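PDB 6OHB: guanine deaminase from Escherichia coli, which catalyses the zinc-dependent hydrolytic deamination of guanine to xanthine and ammonia, the single step that leads from guanine to xanthine in purine degradation. Local coordinates for residues A[16-22]-A[360-365]; A[73-77]-A[377-381]; A[169-173]-A[212-218]. Numbering follows the deposited sequence.

Amidohydrolases illustrate how a barrel enzyme carries a second, smaller β-domain assembled from both ends of its chain. Of the contacting segments, that on strand 14-18 comes first, and contact 1 closes a loop of more than 300 residues when 360-365, at the end of helix 356-363 beyond the last barrel strand, packs against it. Contact 2 starts within that span, at strand 73-84, and ends beyond it at 377-381, so the two closures cross; they also touch, Val18 O lying 2.8 Å from Asn379 ND2. Contact 3, a short closure between 169-173 and 212-218, falls within both spans. It joins successive β-to-α loops of the barrel, its centre about 37 Å and 39 Å from those of contacts 1 and 2.

Contact 1. Residues A[16-22]-A[360-365]; sequences IDVTRTI and FYLATL
In amidohydrolases a (β/α)8 barrel abuts a small β-domain, and this contact joins the two: helix 356-363, which follows the last barrel strand, ends against extended strand 14-18 and the turn that follows it. The nearest backbone approach pairs Val18 with Tyr361, CA to CA 6.7 Å. Phe360, chi1 t, directs its ring edge at the strand, with Ile16 O 3.4 Å from CZ and Val18 CG2 3.9 Å from CD2; Leu32 of the neighbouring strand also touches this ring. Tyr361, likewise t, reaches past Val18, whose CG1 is 3.7 Å from CD1, into the bend at 20-22. There Ile22 N donates to Tyr361 OH at 3.3 Å, and Ile22 CD1 covers one face of the phenol in a CH-pi contact, 4.2 Å from the ring centroid. Thr364 breaks the helix, with phi/psi near -119/-92, and a water bridges the gap to the strand, 3.0 Å from Val18 N and 2.8 Å from Thr364 OG1. Leu365 opens the next helix and fills the inside of the turn, its t,p rotamer setting CD2 3.3 Å from Val18 O and 3.5 Å from Arg20 C.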
loop_
_atom_site.group_PDB
_atom_site.type_symbol
_atom_site.label_atom_id
_atom_site.label_comp_id
_atom_site.label_asym_id
_atom_site.label_seq_id
_atom_site.Cartn_x
_atom_site.Cartn_y
_atom_site.Cartn_z
ATOM N N ILE A 16 -15.614 11.799 -15.115
ATOM C CA ILE A 16 -16.242 11.884 -13.800
ATOM C C ILE A 16 -15.668 13.075 -13.045
ATOM O O ILE A 16 -14.452 13.289 -13.042
ATOM C CB ILE A 16 -16.075 10.571 -13.005
ATOM C CG1 ILE A 16 -16.555 10.736 -11.563
ATOM C CG2 ILE A 16 -14.639 10.092 -13.054
ATOM C CD1 ILE A 16 -16.914 9.422 -10.902
ATOM N N ASP A 17 -16.545 13.871 -12.432
ATOM C CA ASP A 17 -16.108 14.989 -11.603
ATOM C C ASP A 17 -17.190 15.304 -10.575
ATOM O O ASP A 17 -18.296 14.763 -10.625
ATOM C CB ASP A 17 -15.745 16.226 -12.452
ATOM C CG ASP A 17 -16.942 16.816 -13.217
ATOM O OD1 ASP A 17 -17.948 16.109 -13.466
ATOM O OD2 ASP A 17 -16.866 18.008 -13.587
ATOM N N VAL A 18 -16.843 16.149 -9.606
ATOM C CA VAL A 18 -17.794 16.639 -8.610
ATOM C C VAL A 18 -18.108 18.089 -8.951
ATOM O O VAL A 18 -17.197 18.922 -9.026
ATOM C CB VAL A 18 -17.237 16.517 -7.183
ATOM C CG1 VAL A 18 -18.264 17.003 -6.168
ATOM C CG2 VAL A 18 -16.800 15.080 -6.890
ATOM N N THR A 19 -19.392 18.402 -9.146
ATOM C CA THR A 19 -19.752 19.676 -9.765
ATOM C C THR A 19 -19.800 20.848 -8.793
ATOM O O THR A 19 -19.937 21.989 -9.245
ATOM C CB THR A 19 -21.095 19.559 -10.492
ATOM O OG1 THR A 19 -22.129 19.186 -9.568
ATOM C CG2 THR A 19 -20.995 18.517 -11.598
ATOM N N ARG A 20 -19.669 20.615 -7.490
ATOM C CA ARG A 20 -19.669 21.720 -6.541
ATOM C C ARG A 20 -19.095 21.235 -5.220
ATOM O O ARG A 20 -19.079 20.036 -4.934
ATOM C CB ARG A 20 -21.075 22.291 -6.328
ATOM C CG ARG A 20 -21.975 21.365 -5.540
ATOM C CD ARG A 20 -23.394 21.883 -5.419
ATOM N NE ARG A 20 -24.134 21.077 -4.454
ATOM C CZ ARG A 20 -24.775 19.954 -4.762
ATOM N NH1 ARG A 20 -24.777 19.509 -6.013
ATOM N NH2 ARG A 20 -25.415 19.274 -3.818
ATOM N N THR A 21 -18.621 22.186 -4.420
ATOM C CA THR A 21 -18.145 21.868 -3.086
ATOM C C THR A 21 -19.327 21.646 -2.153
ATOM O O THR A 21 -20.383 22.264 -2.292
ATOM C CB THR A 21 -17.246 22.982 -2.538
ATOM O OG1 THR A 21 -17.966 24.220 -2.520
ATOM C CG2 THR A 21 -16.005 23.149 -3.405
ATOM N N ILE A 22 -19.144 20.734 -1.207
ATOM C CA ILE A 22 -20.177 20.419 -0.225
ATOM C C ILE A 22 -19.582 20.679 1.155
ATOM O O ILE A 22 -18.416 21.080 1.259
ATOM C CB ILE A 22 -20.666 18.968 -0.395
ATOM C CG1 ILE A 22 -19.486 18.032 -0.677
ATOM C CG2 ILE A 22 -21.658 18.875 -1.557
ATOM C CD1 ILE A 22 -18.713 17.580 0.560
ATOM N N PHE A 360 -12.639 10.214 -3.831
ATOM C CA PHE A 360 -12.494 10.923 -5.098
ATOM C C PHE A 360 -12.635 12.429 -4.898
ATOM O O PHE A 360 -11.886 13.218 -5.486
ATOM C CB PHE A 360 -13.522 10.398 -6.103
ATOM C CG PHE A 360 -13.493 11.097 -7.434
ATOM C CD1 PHE A 360 -12.550 10.757 -8.389
ATOM C CD2 PHE A 360 -14.424 12.079 -7.739
ATOM C CE1 PHE A 360 -12.522 11.395 -9.623
ATOM C CE2 PHE A 360 -14.403 12.721 -8.969
ATOM C CZ PHE A 360 -13.449 12.377 -9.912
ATOM N N TYR A 361 -13.572 12.844 -4.044
ATOM C CA TYR A 361 -13.768 14.264 -3.780
ATOM C C TYR A 361 -12.530 14.884 -3.148
ATOM O O TYR A 361 -12.044 15.930 -3.598
ATOM C CB TYR A 361 -14.987 14.445 -2.878
ATOM C CG TYR A 361 -15.257 15.868 -2.469
ATOM C CD1 TYR A 361 -15.859 16.765 -3.350
ATOM C CD2 TYR A 361 -14.927 16.316 -1.197
ATOM C CE1 TYR A 361 -16.116 18.070 -2.974
ATOM C CE2 TYR A 361 -15.178 17.616 -0.811
ATOM C CZ TYR A 361 -15.773 18.491 -1.703
ATOM O OH TYR A 361 -16.025 19.789 -1.319
ATOM N N LEU A 362 -11.992 14.242 -2.109
ATOM C CA LEU A 362 -10.806 14.781 -1.453
ATOM C C LEU A 362 -9.614 14.808 -2.396
ATOM O O LEU A 362 -8.741 15.673 -2.265
ATOM C CB LEU A 362 -10.480 13.965 -0.203
ATOM C CG LEU A 362 -11.469 14.094 0.957
ATOM C CD1 LEU A 362 -11.131 13.108 2.065
ATOM C CD2 LEU A 362 -11.480 15.514 1.487
ATOM N N ALA A 363 -9.565 13.882 -3.362
ATOM C CA ALA A 363 -8.445 13.859 -4.297
ATOM C C ALA A 363 -8.520 14.988 -5.320
ATOM O O ALA A 363 -7.484 15.413 -5.841
ATOM C CB ALA A 363 -8.378 12.508 -5.008
ATOM N N THR A 364 -9.716 15.503 -5.612
ATOM C CA THR A 364 -9.836 16.503 -6.670
ATOM C C THR A 364 -10.374 17.827 -6.140
ATOM O O THR A 364 -9.598 18.674 -5.686
ATOM C CB THR A 364 -10.736 15.998 -7.800
ATOM O OG1 THR A 364 -12.035 15.680 -7.278
ATOM C CG2 THR A 364 -10.139 14.757 -8.445
ATOM N N LEU A 365 -11.697 18.013 -6.185
ATOM C CA LEU A 365 -12.267 19.323 -5.872
ATOM C C LEU A 365 -12.116 19.663 -4.395
ATOM O O LEU A 365 -11.873 20.822 -4.046
ATOM C CB LEU A 365 -13.739 19.374 -6.280
ATOM C CG LEU A 365 -14.443 20.728 -6.140
ATOM C CD1 LEU A 365 -13.756 21.804 -6.974
ATOM C CD2 LEU A 365 -15.911 20.605 -6.512
HETATM O O HOH W 1 -13.938 16.593 -9.108
#

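Contact 2. Residues A[73-77]-A[377-381]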
loop_
_atom_site.group_PDB
_atom_site.type_symbol
_atom_site.label_atom_id
_atom_site.label_comp_id
_atom_site.label_asym_id
_atom_site.label_seq_id
_atom_site.Cartn_x
_atom_site.Cartn_y
_atom_site.Cartn_z
ATOM N N LEU A 73 -11.003 6.418 -18.321
ATOM C CA LEU A 73 -11.775 7.298 -17.457
ATOM C C LEU A 73 -11.007 8.594 -17.238
ATOM O O LEU A 73 -9.851 8.570 -16.818
ATOM C CB LEU A 73 -12.082 6.608 -16.127
ATOM C CG LEU A 73 -13.397 6.985 -15.448
ATOM C CD1 LEU A 73 -14.560 6.194 -16.047
ATOM C CD2 LEU A 73 -13.279 6.726 -13.953
ATOM N N ILE A 74 -11.654 9.727 -17.482
ATOM C CA ILE A 74 -11.010 11.032 -17.435
ATOM C C ILE A 74 -11.489 11.746 -16.180
ATOM O O ILE A 74 -12.701 11.915 -15.965
ATOM C CB ILE A 74 -11.304 11.857 -18.697
ATOM C CG1 ILE A 74 -10.941 11.052 -19.943
ATOM C CG2 ILE A 74 -10.546 13.177 -18.666
ATOM C CD1 ILE A 74 -11.182 11.811 -21.250
ATOM N N VAL A 75 -10.528 12.157 -15.357
ATOM C CA VAL A 75 -10.799 12.785 -14.067
ATOM C C VAL A 75 -10.033 14.096 -14.006
ATOM O O VAL A 75 -9.058 14.298 -14.746
ATOM C CB VAL A 75 -10.401 11.857 -12.894
ATOM C CG1 VAL A 75 -11.122 10.537 -13.009
ATOM C CG2 VAL A 75 -8.892 11.632 -12.881
ATOM N N PRO A 76 -10.457 15.025 -13.153
ATOM C CA PRO A 76 -9.654 16.233 -12.948
ATOM C C PRO A 76 -8.317 15.873 -12.317
ATOM O O PRO A 76 -8.191 14.868 -11.615
ATOM C CB PRO A 76 -10.513 17.082 -12.004
ATOM C CG PRO A 76 -11.891 16.514 -12.110
ATOM C CD PRO A 76 -11.712 15.058 -12.382
ATOM N N GLY A 77 -7.311 16.703 -12.587
ATOM C CA GLY A 77 -5.984 16.445 -12.052
ATOM C C GLY A 77 -6.000 16.371 -10.535
ATOM O O GLY A 77 -6.742 17.093 -9.863
ATOM N N ILE A 377 -9.656 25.136 -10.499
ATOM C CA ILE A 377 -9.435 23.746 -10.871
ATOM C C ILE A 377 -10.414 22.874 -10.092
ATOM O O ILE A 377 -11.154 23.351 -9.228
ATOM C CB ILE A 377 -7.984 23.290 -10.594
ATOM C CG1 ILE A 377 -7.671 23.400 -9.098
ATOM C CG2 ILE A 377 -6.989 24.100 -11.414
ATOM C CD1 ILE A 377 -6.328 22.778 -8.695
ATOM N N GLY A 378 -10.411 21.577 -10.392
ATOM C CA GLY A 378 -11.094 20.588 -9.579
ATOM C C GLY A 378 -12.231 19.868 -10.267
ATOM O O GLY A 378 -12.642 18.799 -9.793
ATOM N N ASN A 379 -12.778 20.418 -11.346
ATOM C CA ASN A 379 -13.816 19.729 -12.100
ATOM C C ASN A 379 -13.819 20.280 -13.524
ATOM O O ASN A 379 -12.928 21.040 -13.918
ATOM C CB ASN A 379 -15.179 19.851 -11.406
ATOM C CG ASN A 379 -15.525 21.281 -11.021
ATOM O OD1 ASN A 379 -15.049 22.239 -11.630
ATOM N ND2 ASN A 379 -16.359 21.427 -9.998
ATOM N N PHE A 380 -14.816 19.871 -14.308
ATOM C CA PHE A 380 -14.894 20.219 -15.720
ATOM C C PHE A 380 -15.919 21.318 -15.992
ATOM O O PHE A 380 -16.525 21.347 -17.069
ATOM C CB PHE A 380 -15.203 18.973 -16.550
ATOM C CG PHE A 380 -14.148 17.907 -16.452
ATOM C CD1 PHE A 380 -12.894 18.097 -17.016
ATOM C CD2 PHE A 380 -14.402 16.723 -15.782
ATOM C CE1 PHE A 380 -11.918 17.118 -16.923
ATOM C CE2 PHE A 380 -13.432 15.744 -15.680
ATOM C CZ PHE A 380 -12.191 15.940 -16.250
ATOM N N LEU A 381 -16.126 22.222 -15.038
ATOM C CA LEU A 381 -17.025 23.346 -15.261
ATOM C C LEU A 381 -16.413 24.309 -16.278
ATOM O O LEU A 381 -15.203 24.566 -16.240
ATOM C CB LEU A 381 -17.301 24.092 -13.956
ATOM C CG LEU A 381 -18.089 23.388 -12.851
ATOM C CD1 LEU A 381 -18.125 24.267 -11.608
ATOM C CD2 LEU A 381 -19.499 23.045 -13.312
#
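Phe380 and Pro76 bury most of this surface, 75 and 69 Å² of a total of 217 Å². The benzyl group of Phe380, chi1 m, swings back over the end of the strand: CZ stands 3.6 Å from Val75 C and 4.0 Å from Ile74 CG2, while CE2 lies 3.8 Å from Pro76 CD. The directions of the short parts 74-76 and 378-380 differ by 133°, and the two meet where Pro76 faces Asn379, 5.5 Å between CA atoms. Here the start of strand 73-84, which pairs with 14-18 and 388-391 in the small β-domain before the strand runs on into the amidohydrolase (β/α)8 barrel, is covered by the chain on its way back from the barrel to that domain. The Phe380 ring meets Phe15 edge-to-face and also touches Phe50, while Asp17 accepts a hydrogen bond from its amide. Pro76 also meets Gly378, whose O is 3.3 Å from Pro76 CG. At the phi/psi of Gly378, 116/-20, a CB would be jammed against the carbonyl O of Ile377, which calls for glycine.

Contact 3. Residues A[169-173]-A[212-218]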
loop_
_atom_site.group_PDB
_atom_site.type_symbol
_atom_site.label_atom_id
_atom_site.label_comp_id
_atom_site.label_asym_id
_atom_site.label_seq_id
_atom_site.Cartn_x
_atom_site.Cartn_y
_atom_site.Cartn_z
ATOM N N MET A 169 11.662 28.201 6.047
ATOM C CA MET A 169 12.196 29.111 7.051
ATOM C C MET A 169 12.523 28.308 8.305
ATOM O O MET A 169 11.621 27.736 8.928
ATOM C CB MET A 169 11.188 30.222 7.354
ATOM C CG MET A 169 10.744 31.006 6.122
ATOM S SD MET A 169 9.434 32.209 6.450
ATOM C CE MET A 169 9.929 32.835 8.047
ATOM N N MET A 170 13.804 28.271 8.674
ATOM C CA MET A 170 14.240 27.555 9.874
ATOM C C MET A 170 15.586 28.109 10.325
ATOM O O MET A 170 16.572 28.015 9.585
ATOM C CB MET A 170 14.323 26.048 9.613
ATOM C CG MET A 170 14.995 25.669 8.302
ATOM S SD MET A 170 15.111 23.884 8.055
ATOM C CE MET A 170 15.575 23.353 9.696
ATOM N N ASP A 171 15.638 28.673 11.536
ATOM C CA ASP A 171 16.855 29.322 12.021
ATOM C C ASP A 171 17.412 28.721 13.310
ATOM O O ASP A 171 18.386 29.259 13.849
ATOM C CB ASP A 171 16.625 30.829 12.202
ATOM C CG ASP A 171 15.655 31.155 13.325
ATOM O OD1 ASP A 171 14.904 30.256 13.759
ATOM O OD2 ASP A 171 15.639 32.324 13.769
ATOM N N ARG A 172 16.836 27.633 13.821
ATOM C CA ARG A 172 17.348 27.040 15.050
ATOM C C ARG A 172 17.019 25.552 15.093
ATOM O O ARG A 172 16.188 25.056 14.326
ATOM C CB ARG A 172 16.785 27.751 16.288
ATOM C CG ARG A 172 15.340 27.419 16.598
ATOM C CD ARG A 172 14.853 28.192 17.811
ATOM N NE ARG A 172 13.447 27.931 18.098
ATOM C CZ ARG A 172 12.765 28.502 19.089
ATOM N NH1 ARG A 172 13.361 29.372 19.893
ATOM N NH2 ARG A 172 11.487 28.203 19.274
ATOM N N ASN A 173 17.712 24.844 15.993
ATOM C CA ASN A 173 17.437 23.438 16.310
ATOM C C ASN A 173 17.602 22.532 15.092
ATOM O O ASN A 173 16.798 21.628 14.852
ATOM C CB ASN A 173 16.046 23.272 16.924
ATOM C CG ASN A 173 15.968 23.806 18.336
ATOM O OD1 ASN A 173 16.935 23.719 19.095
ATOM N ND2 ASN A 173 14.822 24.367 18.699
ATOM N N PRO A 212 9.255 24.378 16.317
ATOM C CA PRO A 212 10.548 24.069 16.957
ATOM C C PRO A 212 11.760 24.670 16.267
ATOM O O PRO A 212 12.689 25.109 16.955
ATOM C CB PRO A 212 10.585 22.537 16.918
ATOM C CG PRO A 212 9.166 22.141 17.052
ATOM C CD PRO A 212 8.354 23.209 16.346
ATOM N N THR A 213 11.782 24.728 14.937
ATOM C CA THR A 213 12.967 25.182 14.225
ATOM C C THR A 213 12.883 26.649 13.823
ATOM O O THR A 213 13.674 27.101 12.991
ATOM C CB THR A 213 13.223 24.317 12.988
ATOM O OG1 THR A 213 11.999 24.125 12.263
ATOM C CG2 THR A 213 13.812 22.966 13.378
ATOM N N SER A 214 11.973 27.412 14.416
ATOM C CA SER A 214 11.895 28.838 14.136
ATOM C C SER A 214 11.889 29.620 15.438
ATOM O O SER A 214 11.044 29.383 16.308
ATOM C CB SER A 214 10.641 29.158 13.311
ATOM O OG SER A 214 10.782 28.676 11.982
ATOM N N SER A 215 12.813 30.568 15.548
ATOM C CA SER A 215 12.879 31.460 16.692
ATOM C C SER A 215 11.663 32.388 16.704
ATOM O O SER A 215 10.966 32.528 15.695
ATOM C CB SER A 215 14.165 32.278 16.636
ATOM O OG SER A 215 14.146 33.156 15.525
ATOM N N PRO A 216 11.378 33.028 17.841
ATOM C CA PRO A 216 10.340 34.075 17.832
ATOM C C PRO A 216 10.606 35.175 16.815
ATOM O O PRO A 216 9.654 35.707 16.225
ATOM C CB PRO A 216 10.366 34.604 19.273
ATOM C CG PRO A 216 10.847 33.432 20.083
ATOM C CD PRO A 216 11.834 32.705 19.205
ATOM N N GLU A 217 11.876 35.511 16.570
ATOM C CA GLU A 217 12.206 36.509 15.555
ATOM C C GLU A 217 11.784 36.048 14.166
ATOM O O GLU A 217 11.192 36.815 13.396
ATOM C CB GLU A 217 13.707 36.806 15.585
ATOM C CG GLU A 217 14.126 37.759 16.687
ATOM C CD GLU A 217 13.921 37.173 18.071
ATOM O OE1 GLU A 217 14.602 36.179 18.408
ATOM O OE2 GLU A 217 13.061 37.697 18.812
ATOM N N GLN A 218 12.071 34.789 13.831
ATOM C CA GLN A 218 11.685 34.276 12.522
ATOM C C GLN A 218 10.171 34.152 12.392
ATOM O O GLN A 218 9.617 34.402 11.315
ATOM C CB GLN A 218 12.359 32.931 12.267
ATOM C CG GLN A 218 12.203 32.447 10.842
ATOM C CD GLN A 218 13.082 31.260 10.538
ATOM O OE1 GLN A 218 12.819 30.147 10.999
ATOM N NE2 GLN A 218 14.132 31.484 9.754
#
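Arg172 lays its guanidinium over the backbone between Ser214 and Ser215, with Ser214 O and Ser215 N over one face of the plane, while its edge points at Pro212 O, to which NE donates at 3.1 Å. That carbonyl is shared: Asn173 ND2 donates to Pro212 O at 2.9 Å, and Asn173 itself has left-handed backbone angles (phi/psi 61/44). At the next residue, Thr213 O accepts from Asp171 N at 2.9 Å and, weakly, from Arg172 N at 3.3 Å, with Met170 CA 3.2 Å from the same Thr213 O. The two segments are consecutive β-to-α loops of the (β/α)8 barrel, following strands 164-169 and 203-208 at their C-terminal ends, the side where amidohydrolases keep their active site. Pro212 lies close to Phe210, which probably binds substrate by analogy with relatives. The second loop turns into helix 216-228 at Ser215, a true N-cap whose OG accepts from Gln218 N at 3.1 Å. Asp171 grips this cap with both oxygens: OD1 takes the bond from Ser215 N at 2.8 Å, and OD2 a very short 2.5 Å bond from Ser215 OG. Gln218 packs inward, its CG 3.6 Å from Met169 CE, with its OE1 receiving Ser214 OG at 2.7 Å and its NE2 hydrogen-bonded to Asp180 OD1.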